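Local coordinates for protein adenosine deaminase 1 (Arthrobacter aurescens, PDB 3RYS) that probably catalyses the zinc-dependent hydrolytic deamination of adenine to hypoxanthine, a step of purine salvage and nitrogen catabolism, at residues F142-E148 / P179-L185; A151-D156 / R184-A189; H217-I221 / R316-A320; Q241-C247 / G272-N278. One frame throughout, in Å; residues are numbered along the deposited sequence.

Contact 1: residues F142-E148 / P179-L185; sequences FLRDMSE and PSKFERL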
loop_
_atom_site.group_PDB
_atom_site.type_symbol
_atom_site.label_atom_id
_atom_site.label_comp_id
_atom_site.label_asym_id
_atom_site.label_seq_id
_atom_site.Cartn_x
_atom_site.Cartn_y
_atom_site.Cartn_z
ATOM N N PHE A 142 10.803 -3.787 2.749
ATOM C CA PHE A 142 12.023 -3.576 3.516
ATOM C C PHE A 142 12.231 -2.108 3.879
ATOM O O PHE A 142 11.925 -1.218 3.095
ATOM C CB PHE A 142 13.216 -4.156 2.755
ATOM C CG PHE A 142 13.150 -5.655 2.595
ATOM C CD1 PHE A 142 13.799 -6.491 3.491
ATOM C CD2 PHE A 142 12.415 -6.227 1.567
ATOM C CE1 PHE A 142 13.729 -7.869 3.356
ATOM C CE2 PHE A 142 12.340 -7.607 1.432
ATOM C CZ PHE A 142 12.997 -8.425 2.329
ATOM N N LEU A 143 12.734 -1.864 5.083
ATOM C CA LEU A 143 12.923 -0.501 5.575
ATOM C C LEU A 143 14.182 0.122 4.988
ATOM O O LEU A 143 15.297 -0.231 5.366
ATOM C CB LEU A 143 12.990 -0.493 7.101
ATOM C CG LEU A 143 11.849 -1.264 7.772
ATOM C CD1 LEU A 143 11.971 -1.221 9.292
ATOM C CD2 LEU A 143 10.497 -0.727 7.323
ATOM N N ARG A 144 13.997 1.062 4.071
ATOM C CA ARG A 144 15.111 1.625 3.319
ATOM C C ARG A 144 16.107 2.389 4.188
ATOM O O ARG A 144 17.227 2.653 3.755
ATOM C CB ARG A 144 14.599 2.520 2.188
ATOM C CG ARG A 144 13.860 3.761 2.657
ATOM C CD ARG A 144 13.051 4.355 1.526
ATOM N NE ARG A 144 13.830 4.413 0.293
ATOM C CZ ARG A 144 13.306 4.558 -0.919
ATOM N NH1 ARG A 144 11.992 4.656 -1.068
ATOM N NH2 ARG A 144 14.092 4.597 -1.985
ATOM N N ASP A 145 15.706 2.744 5.406
ATOM C CA ASP A 145 16.613 3.436 6.330
ATOM C C ASP A 145 17.311 2.477 7.292
ATOM O O ASP A 145 17.815 2.880 8.336
ATOM C CB ASP A 145 15.906 4.563 7.097
ATOM C CG ASP A 145 14.587 4.122 7.714
ATOM O OD1 ASP A 145 14.293 2.907 7.727
ATOM O OD2 ASP A 145 13.842 5.004 8.191
ATOM N N MET A 146 17.317 1.201 6.933
ATOM C CA MET A 146 18.177 0.226 7.583
ATOM C C MET A 146 19.105 -0.330 6.518
ATOM O O MET A 146 18.895 -0.097 5.326
ATOM C CB MET A 146 17.366 -0.898 8.220
ATOM C CG MET A 146 16.530 -0.469 9.409
ATOM S SD MET A 146 15.917 -1.906 10.308
ATOM C CE MET A 146 14.754 -1.130 11.422
ATOM N N SER A 147 20.130 -1.061 6.937
ATOM C CA SER A 147 21.150 -1.508 5.998
ATOM C C SER A 147 20.569 -2.449 4.950
ATOM O O SER A 147 19.527 -3.072 5.168
ATOM C CB SER A 147 22.312 -2.179 6.732
ATOM O OG SER A 147 21.936 -3.444 7.245
ATOM N N GLU A 148 21.239 -2.532 3.806
ATOM C CA GLU A 148 20.886 -3.513 2.792
ATOM C C GLU A 148 21.238 -4.911 3.284
ATOM O O GLU A 148 20.533 -5.877 3.000
ATOM C CB GLU A 148 21.619 -3.239 1.478
ATOM C CG GLU A 148 21.509 -4.397 0.497
ATOM C CD GLU A 148 22.101 -4.091 -0.864
ATOM O OE1 GLU A 148 23.222 -3.549 -0.918
ATOM O OE2 GLU A 148 21.452 -4.403 -1.883
ATOM N N PRO A 179 16.986 4.100 -4.122
ATOM C CA PRO A 179 16.688 2.719 -4.508
ATOM C C PRO A 179 17.968 1.919 -4.721
ATOM O O PRO A 179 18.036 0.756 -4.321
ATOM C CB PRO A 179 15.943 2.890 -5.833
ATOM C CG PRO A 179 15.308 4.236 -5.731
ATOM C CD PRO A 179 16.295 5.079 -4.980
ATOM N N SER A 180 18.968 2.550 -5.334
ATOM C CA SER A 180 20.247 1.908 -5.629
ATOM C C SER A 180 20.857 1.214 -4.416
ATOM O O SER A 180 21.598 0.241 -4.553
ATOM C CB SER A 180 21.244 2.939 -6.172
ATOM O OG SER A 180 21.662 3.833 -5.151
ATOM N N LYS A 181 20.551 1.730 -3.231
ATOM C CA LYS A 181 21.076 1.175 -1.992
ATOM C C LYS A 181 20.730 -0.310 -1.831
ATOM O O LYS A 181 21.436 -1.045 -1.142
ATOM C CB LYS A 181 20.557 1.985 -0.804
ATOM C CG LYS A 181 21.107 1.561 0.539
ATOM C CD LYS A 181 20.543 2.432 1.646
ATOM C CE LYS A 181 20.722 1.783 3.004
ATOM N NZ LYS A 181 20.112 2.612 4.073
ATOM N N PHE A 182 19.659 -0.752 -2.487
ATOM C CA PHE A 182 19.196 -2.131 -2.352
ATOM C C PHE A 182 19.262 -2.930 -3.654
ATOM O O PHE A 182 18.488 -3.870 -3.853
ATOM C CB PHE A 182 17.773 -2.157 -1.781
ATOM C CG PHE A 182 17.665 -1.521 -0.424
ATOM C CD1 PHE A 182 17.512 -0.152 -0.298
ATOM C CD2 PHE A 182 17.740 -2.290 0.724
ATOM C CE1 PHE A 182 17.429 0.439 0.946
ATOM C CE2 PHE A 182 17.654 -1.705 1.970
ATOM C CZ PHE A 182 17.499 -0.338 2.082
ATOM N N GLU A 183 20.194 -2.562 -4.529
ATOM C CA GLU A 183 20.368 -3.258 -5.803
ATOM C C GLU A 183 20.581 -4.761 -5.614
ATOM O O GLU A 183 19.943 -5.576 -6.289
ATOM C CB GLU A 183 21.537 -2.657 -6.593
ATOM C CG GLU A 183 21.774 -3.324 -7.948
ATOM C CD GLU A 183 22.937 -2.713 -8.718
ATOM O OE1 GLU A 183 23.712 -1.937 -8.120
ATOM O OE2 GLU A 183 23.078 -3.013 -9.924
ATOM N N ARG A 184 21.486 -5.117 -4.704
ATOM C CA ARG A 184 21.769 -6.516 -4.392
ATOM C C ARG A 184 20.492 -7.224 -3.956
ATOM O O ARG A 184 20.116 -8.263 -4.507
ATOM C CB ARG A 184 22.819 -6.623 -3.277
ATOM C CG ARG A 184 24.281 -6.480 -3.720
ATOM C CD ARG A 184 24.561 -5.144 -4.404
ATOM N NE ARG A 184 24.142 -3.994 -3.603
ATOM C CZ ARG A 184 24.487 -2.738 -3.871
ATOM N NH1 ARG A 184 25.263 -2.472 -4.916
ATOM N NH2 ARG A 184 24.065 -1.749 -3.094
ATOM N N LEU A 185 19.835 -6.648 -2.953
ATOM C CA LEU A 185 18.570 -7.161 -2.445
ATOM C C LEU A 185 17.596 -7.529 -3.565
ATOM O O LEU A 185 17.024 -8.616 -3.560
ATOM C CB LEU A 185 17.929 -6.137 -1.507
ATOM C CG LEU A 185 16.503 -6.423 -1.037
ATOM C CD1 LEU A 185 16.473 -7.649 -0.148
ATOM C CD2 LEU A 185 15.937 -5.212 -0.312
#

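Contact 2: residues A151-D156 / R184-A189; sequences ALEVLD and RLYQRA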
loop_
_atom_site.group_PDB
_atom_site.type_symbol
_atom_site.label_atom_id
_atom_site.label_comp_id
_atom_site.label_asym_id
_atom_site.label_seq_id
_atom_site.Cartn_x
_atom_site.Cartn_y
_atom_site.Cartn_z
ATOM N N ALA A 151 18.622 -6.388 5.336
ATOM C CA ALA A 151 17.488 -6.695 4.471
ATOM C C ALA A 151 17.739 -8.005 3.733
ATOM O O ALA A 151 16.830 -8.820 3.556
ATOM C CB ALA A 151 17.243 -5.567 3.486
ATOM N N LEU A 152 18.986 -8.205 3.313
ATOM C CA LEU A 152 19.369 -9.428 2.612
ATOM C C LEU A 152 19.299 -10.639 3.531
ATOM O O LEU A 152 18.905 -11.728 3.109
ATOM C CB LEU A 152 20.766 -9.297 1.999
ATOM C CG LEU A 152 20.822 -8.553 0.661
ATOM C CD1 LEU A 152 22.228 -8.034 0.362
ATOM C CD2 LEU A 152 20.312 -9.442 -0.463
ATOM N N GLU A 153 19.671 -10.448 4.793
ATOM C CA GLU A 153 19.618 -11.545 5.749
ATOM C C GLU A 153 18.186 -11.937 6.078
ATOM O O GLU A 153 17.879 -13.121 6.188
ATOM C CB GLU A 153 20.396 -11.211 7.019
ATOM C CG GLU A 153 21.886 -11.473 6.899
ATOM C CD GLU A 153 22.629 -11.251 8.201
ATOM O OE1 GLU A 153 21.974 -11.002 9.236
ATOM O OE2 GLU A 153 23.876 -11.323 8.187
ATOM N N VAL A 154 17.312 -10.945 6.227
ATOM C CA VAL A 154 15.898 -11.208 6.472
ATOM C C VAL A 154 15.265 -11.913 5.268
ATOM O O VAL A 154 14.523 -12.890 5.422
ATOM C CB VAL A 154 15.119 -9.914 6.786
ATOM C CG1 VAL A 154 13.625 -10.202 6.897
ATOM C CG2 VAL A 154 15.642 -9.277 8.066
ATOM N N LEU A 155 15.568 -11.414 4.072
ATOM C CA LEU A 155 15.102 -12.050 2.844
ATOM C C LEU A 155 15.490 -13.528 2.815
ATOM O O LEU A 155 14.659 -14.387 2.526
ATOM C CB LEU A 155 15.671 -11.335 1.618
ATOM C CG LEU A 155 15.313 -11.969 0.272
ATOM C CD1 LEU A 155 13.810 -12.134 0.154
ATOM C CD2 LEU A 155 15.861 -11.144 -0.884
ATOM N N ASP A 156 16.757 -13.809 3.116
ATOM C CA ASP A 156 17.260 -15.178 3.193
ATOM C C ASP A 156 16.409 -16.057 4.104
ATOM O O ASP A 156 16.091 -17.196 3.757
ATOM C CB ASP A 156 18.702 -15.191 3.698
ATOM C CG ASP A 156 19.704 -14.886 2.611
ATOM O OD1 ASP A 156 19.387 -15.099 1.418
ATOM O OD2 ASP A 156 20.816 -14.435 2.955
ATOM N N ARG A 184 21.486 -5.117 -4.704
ATOM C CA ARG A 184 21.769 -6.516 -4.392
ATOM C C ARG A 184 20.492 -7.224 -3.956
ATOM O O ARG A 184 20.116 -8.263 -4.507
ATOM C CB ARG A 184 22.819 -6.623 -3.277
ATOM C CG ARG A 184 24.281 -6.480 -3.720
ATOM C CD ARG A 184 24.561 -5.144 -4.404
ATOM N NE ARG A 184 24.142 -3.994 -3.603
ATOM C CZ ARG A 184 24.487 -2.738 -3.871
ATOM N NH1 ARG A 184 25.263 -2.472 -4.916
ATOM N NH2 ARG A 184 24.065 -1.749 -3.094
ATOM N N LEU A 185 19.835 -6.648 -2.953
ATOM C CA LEU A 185 18.570 -7.161 -2.445
ATOM C C LEU A 185 17.596 -7.529 -3.565
ATOM O O LEU A 185 17.024 -8.616 -3.560
ATOM C CB LEU A 185 17.929 -6.137 -1.507
ATOM C CG LEU A 185 16.503 -6.423 -1.037
ATOM C CD1 LEU A 185 16.473 -7.649 -0.148
ATOM C CD2 LEU A 185 15.937 -5.212 -0.312
ATOM N N TYR A 186 17.404 -6.626 -4.521
ATOM C CA TYR A 186 16.475 -6.889 -5.621
ATOM C C TYR A 186 16.990 -7.912 -6.634
ATOM O O TYR A 186 16.201 -8.647 -7.236
ATOM C CB TYR A 186 16.038 -5.589 -6.310
ATOM C CG TYR A 186 14.918 -4.908 -5.567
ATOM C CD1 TYR A 186 13.625 -4.890 -6.080
ATOM C CD2 TYR A 186 15.144 -4.318 -4.330
ATOM C CE1 TYR A 186 12.590 -4.281 -5.388
ATOM C CE2 TYR A 186 14.122 -3.708 -3.631
ATOM C CZ TYR A 186 12.848 -3.691 -4.163
ATOM O OH TYR A 186 11.833 -3.085 -3.466
ATOM N N GLN A 187 18.307 -7.961 -6.821
ATOM C CA GLN A 187 18.897 -9.021 -7.627
ATOM C C GLN A 187 18.630 -10.366 -6.959
ATOM O O GLN A 187 18.323 -11.352 -7.625
ATOM C CB GLN A 187 20.396 -8.796 -7.829
ATOM C CG GLN A 187 20.728 -7.904 -9.017
ATOM C CD GLN A 187 22.210 -7.562 -9.107
ATOM O OE1 GLN A 187 22.843 -7.199 -8.110
ATOM N NE2 GLN A 187 22.767 -7.665 -10.308
ATOM N N ARG A 188 18.730 -10.393 -5.633
ATOM C CA ARG A 188 18.402 -11.589 -4.863
ATOM C C ARG A 188 16.957 -12.020 -5.090
ATOM O O ARG A 188 16.687 -13.175 -5.417
ATOM C CB ARG A 188 18.645 -11.351 -3.370
ATOM C CG ARG A 188 19.882 -12.038 -2.809
ATOM C CD ARG A 188 19.533 -13.418 -2.266
ATOM N NE ARG A 188 18.753 -14.188 -3.228
ATOM C CZ ARG A 188 18.408 -15.463 -3.073
ATOM N NH1 ARG A 188 17.696 -16.074 -4.015
ATOM N NH2 ARG A 188 18.772 -16.128 -1.982
ATOM N N ALA A 189 16.037 -11.078 -4.916
ATOM C CA ALA A 189 14.612 -11.335 -5.068
ATOM C C ALA A 189 14.249 -11.846 -6.460
ATOM O O ALA A 189 13.500 -12.810 -6.594
ATOM C CB ALA A 189 13.819 -10.079 -4.746
#

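Contact 3: residues H217-I221 / R316-A320; sequences HVERI and RSSFA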
loop_
_atom_site.group_PDB
_atom_site.type_symbol
_atom_site.label_atom_id
_atom_site.label_comp_id
_atom_site.label_asym_id
_atom_site.label_seq_id
_atom_site.Cartn_x
_atom_site.Cartn_y
_atom_site.Cartn_z
ATOM N N HIS A 217 14.772 -2.721 -11.102
ATOM C CA HIS A 217 13.894 -3.442 -12.020
ATOM C C HIS A 217 12.503 -3.727 -11.453
ATOM O O HIS A 217 11.933 -4.790 -11.703
ATOM C CB HIS A 217 14.557 -4.748 -12.479
ATOM C CG HIS A 217 15.860 -4.541 -13.187
ATOM N ND1 HIS A 217 15.944 -3.989 -14.448
ATOM C CD2 HIS A 217 17.133 -4.808 -12.809
ATOM C CE1 HIS A 217 17.211 -3.927 -14.817
ATOM N NE2 HIS A 217 17.953 -4.418 -13.841
ATOM N N VAL A 218 11.950 -2.779 -10.703
ATOM C CA VAL A 218 10.617 -2.968 -10.126
ATOM C C VAL A 218 9.548 -3.067 -11.210
ATOM O O VAL A 218 9.748 -2.619 -12.336
ATOM C CB VAL A 218 10.235 -1.847 -9.142
ATOM C CG1 VAL A 218 11.223 -1.789 -7.996
ATOM C CG2 VAL A 218 10.151 -0.504 -9.862
ATOM N N GLU A 219 8.408 -3.648 -10.853
ATOM C CA GLU A 219 7.331 -3.875 -11.808
ATOM C C GLU A 219 6.218 -2.847 -11.680
ATOM O O GLU A 219 5.379 -2.717 -12.572
ATOM C CB GLU A 219 6.776 -5.278 -11.635
ATOM C CG GLU A 219 7.858 -6.277 -11.343
ATOM C CD GLU A 219 7.437 -7.674 -11.677
ATOM O OE1 GLU A 219 7.473 -8.531 -10.769
ATOM O OE2 GLU A 219 7.057 -7.909 -12.845
ATOM N N ARG A 220 6.203 -2.129 -10.565
ATOM C CA ARG A 220 5.359 -0.945 -10.451
ATOM C C ARG A 220 5.878 0.034 -9.402
ATOM O O ARG A 220 6.515 -0.363 -8.431
ATOM C CB ARG A 220 3.877 -1.297 -10.232
ATOM C CG ARG A 220 3.587 -2.381 -9.210
ATOM C CD ARG A 220 2.076 -2.579 -9.036
ATOM N NE ARG A 220 1.761 -3.118 -7.718
ATOM C CZ ARG A 220 1.281 -4.336 -7.496
ATOM N NH1 ARG A 220 1.023 -5.152 -8.504
ATOM N NH2 ARG A 220 1.038 -4.732 -6.257
ATOM N N ILE A 221 5.625 1.318 -9.633
ATOM C CA ILE A 221 6.113 2.369 -8.754
ATOM C C ILE A 221 5.050 2.740 -7.729
ATOM O O ILE A 221 3.875 2.915 -8.065
ATOM C CB ILE A 221 6.511 3.630 -9.549
ATOM C CG1 ILE A 221 7.739 3.353 -10.422
ATOM C CG2 ILE A 221 6.780 4.791 -8.608
ATOM C CD1 ILE A 221 9.022 3.209 -9.642
ATOM N N ARG A 316 -5.568 -4.436 -14.025
ATOM C CA ARG A 316 -4.578 -4.772 -15.043
ATOM C C ARG A 316 -3.173 -4.751 -14.462
ATOM O O ARG A 316 -2.287 -5.458 -14.940
ATOM C CB ARG A 316 -4.636 -3.786 -16.208
ATOM C CG ARG A 316 -5.933 -3.772 -16.966
ATOM C CD ARG A 316 -5.775 -2.985 -18.261
ATOM N NE ARG A 316 -7.070 -2.605 -18.818
ATOM C CZ ARG A 316 -7.664 -1.438 -18.594
ATOM N NH1 ARG A 316 -7.073 -0.528 -17.830
ATOM N NH2 ARG A 316 -8.846 -1.179 -19.136
ATOM N N SER A 317 -2.973 -3.930 -13.437
ATOM C CA SER A 317 -1.652 -3.744 -12.851
ATOM C C SER A 317 -1.343 -4.776 -11.767
ATOM O O SER A 317 -0.182 -5.024 -11.450
ATOM C CB SER A 317 -1.511 -2.325 -12.293
ATOM O OG SER A 317 -1.743 -1.353 -13.299
ATOM N N SER A 318 -2.382 -5.381 -11.202
ATOM C CA SER A 318 -2.186 -6.377 -10.151
ATOM C C SER A 318 -1.372 -7.574 -10.648
ATOM O O SER A 318 -1.195 -7.765 -11.854
ATOM C CB SER A 318 -3.531 -6.843 -9.580
ATOM O OG SER A 318 -4.268 -7.584 -10.536
ATOM N N PHE A 319 -0.870 -8.364 -9.705
ATOM C CA PHE A 319 -0.145 -9.586 -10.023
ATOM C C PHE A 319 -1.070 -10.788 -9.871
ATOM O O PHE A 319 -0.625 -11.904 -9.608
ATOM C CB PHE A 319 1.084 -9.746 -9.124
ATOM C CG PHE A 319 2.083 -8.632 -9.256
ATOM C CD1 PHE A 319 2.367 -8.078 -10.495
ATOM C CD2 PHE A 319 2.755 -8.146 -8.145
ATOM C CE1 PHE A 319 3.291 -7.049 -10.618
ATOM C CE2 PHE A 319 3.684 -7.122 -8.268
ATOM C CZ PHE A 319 3.947 -6.577 -9.504
ATOM N N ALA A 320 -2.366 -10.547 -10.028
ATOM C CA ALA A 320 -3.353 -11.613 -9.986
ATOM C C ALA A 320 -3.359 -12.374 -11.310
ATOM O O ALA A 320 -2.796 -11.911 -12.307
ATOM C CB ALA A 320 -4.728 -11.046 -9.687
#

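Contact 4: residues Q241-C247 / G272-N278; sequences QVPLTVC and GLNVCVN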
loop_
_atom_site.group_PDB
_atom_site.type_symbol
_atom_site.label_atom_id
_atom_site.label_comp_id
_atom_site.label_asym_id
_atom_site.label_seq_id
_atom_site.Cartn_x
_atom_site.Cartn_y
_atom_site.Cartn_z
ATOM N N GLN A 241 3.855 2.230 -19.687
ATOM C CA GLN A 241 2.658 1.880 -18.936
ATOM C C GLN A 241 3.021 1.295 -17.576
ATOM O O GLN A 241 2.363 0.368 -17.090
ATOM C CB GLN A 241 1.804 0.880 -19.723
ATOM C CG GLN A 241 0.816 1.522 -20.669
ATOM C CD GLN A 241 0.013 2.624 -19.999
ATOM O OE1 GLN A 241 0.447 3.776 -19.945
ATOM N NE2 GLN A 241 -1.169 2.276 -19.491
ATOM N N VAL A 242 4.083 1.825 -16.978
ATOM C CA VAL A 242 4.474 1.443 -15.630
ATOM C C VAL A 242 3.349 1.803 -14.667
ATOM O O VAL A 242 2.964 2.964 -14.570
ATOM C CB VAL A 242 5.762 2.171 -15.189
ATOM C CG1 VAL A 242 6.223 1.673 -13.831
ATOM C CG2 VAL A 242 6.864 1.993 -16.229
ATOM N N PRO A 243 2.802 0.803 -13.966
ATOM C CA PRO A 243 1.746 1.089 -12.990
ATOM C C PRO A 243 2.247 2.026 -11.902
ATOM O O PRO A 243 3.335 1.807 -11.364
ATOM C CB PRO A 243 1.435 -0.288 -12.391
ATOM C CG PRO A 243 1.908 -1.272 -13.412
ATOM C CD PRO A 243 3.102 -0.635 -14.061
ATOM N N LEU A 244 1.465 3.064 -11.607
ATOM C CA LEU A 244 1.760 3.988 -10.517
ATOM C C LEU A 244 0.684 3.897 -9.431
ATOM O O LEU A 244 -0.477 4.253 -9.657
ATOM C CB LEU A 244 1.874 5.427 -11.034
ATOM C CG LEU A 244 3.288 5.992 -11.242
ATOM C CD1 LEU A 244 4.146 5.085 -12.114
ATOM C CD2 LEU A 244 3.239 7.400 -11.820
ATOM N N THR A 245 1.064 3.416 -8.253
ATOM C CA THR A 245 0.096 3.258 -7.177
ATOM C C THR A 245 -0.080 4.544 -6.355
ATOM O O THR A 245 0.501 4.706 -5.277
ATOM C CB THR A 245 0.420 2.028 -6.294
ATOM O OG1 THR A 245 1.677 2.208 -5.633
ATOM C CG2 THR A 245 0.490 0.771 -7.152
ATOM N N VAL A 246 -0.896 5.456 -6.880
ATOM C CA VAL A 246 -1.153 6.738 -6.227
ATOM C C VAL A 246 -2.005 6.604 -4.967
ATOM O O VAL A 246 -2.939 5.805 -4.914
ATOM C CB VAL A 246 -1.844 7.729 -7.184
ATOM C CG1 VAL A 246 -1.983 9.098 -6.518
ATOM C CG2 VAL A 246 -1.071 7.835 -8.494
ATOM N N CYS A 247 -1.677 7.403 -3.955
ATOM C CA CYS A 247 -2.417 7.408 -2.696
ATOM C C CYS A 247 -2.801 8.837 -2.332
ATOM O O CYS A 247 -2.056 9.527 -1.636
ATOM C CB CYS A 247 -1.578 6.785 -1.577
ATOM S SG CYS A 247 -0.781 5.220 -2.027
ATOM N N GLY A 272 -2.113 9.909 -19.533
ATOM C CA GLY A 272 -1.924 8.507 -19.859
ATOM C C GLY A 272 -1.064 7.691 -18.912
ATOM O O GLY A 272 -0.793 6.520 -19.182
ATOM N N LEU A 273 -0.622 8.293 -17.811
ATOM C CA LEU A 273 0.093 7.532 -16.793
ATOM C C LEU A 273 -0.818 6.425 -16.279
ATOM O O LEU A 273 -1.992 6.664 -15.996
ATOM C CB LEU A 273 0.531 8.432 -15.635
ATOM C CG LEU A 273 1.631 9.453 -15.919
ATOM C CD1 LEU A 273 1.869 10.322 -14.698
ATOM C CD2 LEU A 273 2.909 8.748 -16.333
ATOM N N ASN A 274 -0.280 5.216 -16.170
ATOM C CA ASN A 274 -1.060 4.065 -15.724
ATOM C C ASN A 274 -1.297 4.068 -14.212
ATOM O O ASN A 274 -0.781 3.214 -13.487
ATOM C CB ASN A 274 -0.364 2.776 -16.147
ATOM C CG ASN A 274 -1.153 1.544 -15.779
ATOM O OD1 ASN A 274 -2.377 1.595 -15.648
ATOM N ND2 ASN A 274 -0.457 0.425 -15.606
ATOM N N VAL A 275 -2.080 5.033 -13.741
ATOM C CA VAL A 275 -2.260 5.242 -12.309
ATOM C C VAL A 275 -3.483 4.532 -11.742
ATOM O O VAL A 275 -4.456 4.269 -12.453
ATOM C CB VAL A 275 -2.387 6.739 -11.977
ATOM C CG1 VAL A 275 -1.038 7.438 -12.110
ATOM C CG2 VAL A 275 -3.440 7.388 -12.866
ATOM N N CYS A 276 -3.420 4.228 -10.450
ATOM C CA CYS A 276 -4.563 3.692 -9.728
ATOM C C CYS A 276 -4.631 4.296 -8.328
ATOM O O CYS A 276 -3.668 4.906 -7.859
ATOM C CB CYS A 276 -4.509 2.164 -9.661
ATOM S SG CYS A 276 -3.110 1.483 -8.735
ATOM N N VAL A 277 -5.773 4.121 -7.673
ATOM C CA VAL A 277 -6.051 4.746 -6.384
ATOM C C VAL A 277 -5.886 3.756 -5.234
ATOM O O VAL A 277 -6.415 2.644 -5.281
ATOM C CB VAL A 277 -7.479 5.328 -6.362
ATOM C CG1 VAL A 277 -7.802 5.923 -5.006
ATOM C CG2 VAL A 277 -7.634 6.372 -7.456
ATOM N N ASN A 278 -5.153 4.170 -4.205
ATOM C CA ASN A 278 -4.857 3.319 -3.057
ATOM C C ASN A 278 -4.960 4.102 -1.747
ATOM O O ASN A 278 -4.817 5.325 -1.738
ATOM C CB ASN A 278 -3.458 2.714 -3.192
ATOM C CG ASN A 278 -3.256 1.994 -4.516
ATOM O OD1 ASN A 278 -3.028 2.619 -5.555
ATOM N ND2 ASN A 278 -3.328 0.669 -4.479
HETATM O O HOH W 1 2.656 4.792 -16.701
#

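Contact 1: residues F142-E148 / P179-L185
Glu148 and Phe182 mark the closest backbone approach, CA to CA 5.6 Å, where the type I turn Leu143-Met146, in the TIM-barrel loop after strand 135-143, meets the loop after strand 167-171. Glu148 reaches helix 183-191 on an extended chain, CG anti to the backbone N (chi1 168°). Its OE1 accepts on the syn side from Arg184 NE and NH2, 2.9 Å each, a side-on salt bridge with planes 64° apart; OE2 takes Leu185 N at 3.0 Å on its anti side. The straight chain of Lys181 carries NZ to Arg144 O (2.9 Å) and, weakly, to Met146 O. Leu185 CD1 sits over the centre of one face of the Phe142 ring, with Leu185 CD2 4.1 Å from Phe142 CG on the same face. The Arg144 guanidinium is bonded to Asn177 O and to His199 O, the backbone of a zinc ligand. Strand 167-171 pairs with Phe142 and Arg144 and sets Leu170 against Phe182, while Leu155 of helix 148-160 backs both Phe142 and Leu185.

Contact 2: residues A151-D156 / R184-A189
Arg184 opens the interface between helices 148-160 and 183-191 with its aliphatic base, CB lying 3.9 Å from Leu152 CD1, while its guanidinium is turned away to Glu148. Leu185 follows, its two methyls pointing into the interface. Its CG stands anti to the backbone N (chi1 172°), which sends CD1 to Leu155 CD2 (3.6 Å) and CD2 to Ala151 CB (4.0 Å); its CA is covered by Leu152 CD2. The two short segments run nearly parallel, 17° between their directions and 9.9 Å between axes, as expected of consecutive outer helices in a TIM barrel. One turn on, Arg188 lays CB against Leu155 CD2 at 3.7 Å and CG against Leu152 CD2 at 3.5 Å. Leu152 thus bridges successive turns with one methyl; replaced by an alanine, it would probably open a gap beside Leu185 CA and let the Arg188 chain shift. The guanidinium of Arg188 continues to the edge of the interface, where NH2 makes a long salt bridge of 3.6 Å to Asp156 OD1, which lies near the guanidinium plane. Ala189, last in line, lies loosely beside Leu155 CD2, its CB 4.5 Å away, and both residues also pack on Ile168 and Leu194.

Contact 3: residues H217-I221 / R316-A320
Arg220 lays its guanidinium on one face of the Phe319 ring in a cation-pi stack, with CZ 4.2 Å from the ring centroid and the planes 25° apart. NH1 is the atom over the middle of the ring. The arginine gets there with CG between its backbone N and carbonyl carbon (chi1 45°) and an extended chain. The same NH1 gives a weak bond of 3.2 Å to Ser317 O, while NH2 forms a salt bridge with Glu99, whose carboxylate also takes Phe319 N. Setting Phe319 CG anti to its carbonyl carbon (chi1 -61°) swings the ring over the guanidinium and brings Phe319 CZ to Glu219 CB at 3.8 Å; the Glu219 carboxylate goes on to Arg195 and Arg196 N. With a serine in place of Phe319, the guanidinium would probably lose its aromatic cover and be freer to turn about its remaining polar bonds. The contact joins barrel strand 220-221 to helix 304-317, with strand 195-200 touching Arg220 and Phe319 and strand 95-102 supplying Glu99.

Contact 4: residues Q241-C247 / G272-N278
Asn274 O is approached by two donors of the segment 241-247: Leu244 N at 2.9 Å in a nearly straight bond (167° at the hydrogen), and the CA-H of Pro243, its CA 3.3 Å from the oxygen. The amide N comes in from above the carbonyl plane. The parallel pairing continues with Cys276 N to Leu244 O (3.0 Å), nearly in line with the C=O, then weakens: Val246 N to Cys276 O and Asn278 N to Val246 O are both weak, with bent angles; the short strand segments cross at -32°. Further back along the chain, Asn274 turns CG anti to its backbone N (chi1 -177°), which brings ND2 to Gln241 O at 3.2 Å; ND2 also has a weak bond to Ser317 OG. A water links Val242 O to Asn274 N, filling the step where the backbones do not bond directly. On one face Val275 CG1 fits between Leu244 CB (3.7 Å) and Val246 CG2 (3.6 Å). On the other, Thr245 CG2 meets Cys276 SG at 4.0 Å, while Thr245 OG1 bonds Asp222 and ND1 of the zinc ligand His19, a second-shell hold on the metal site. These are late strands of the TIM barrel: strand 220-221 pairs with 244-246, helix 265-270 covers Leu244 and Val275, and helix 304-317 packs on Asn274, Cys276 and Val277.

Contacts 1 and 2 share Arg184 and Leu185 of helix 183-191 and meet through Phe142, which packs on Ala151 and Leu155; both are only partly buried, with ion pairs at the more exposed edge and Leu155 and Leu185 buried. Contacts 3 and 4 are buried and lie beside each other, their centres about 10 Å apart, joined by probable backbone bonds between Ile221 and both Pro243 and Thr245. Their chemistry differs: contact 2 is almost wholly apolar helix packing, contact 1 depends on charged side chains and backbone carbonyls, contact 3 on a cation-pi stack, contact 4 on strand pairing. Contacts 1 and 4 come near the zinc and adenine, whereas contact 2 stays on the outer helical layer.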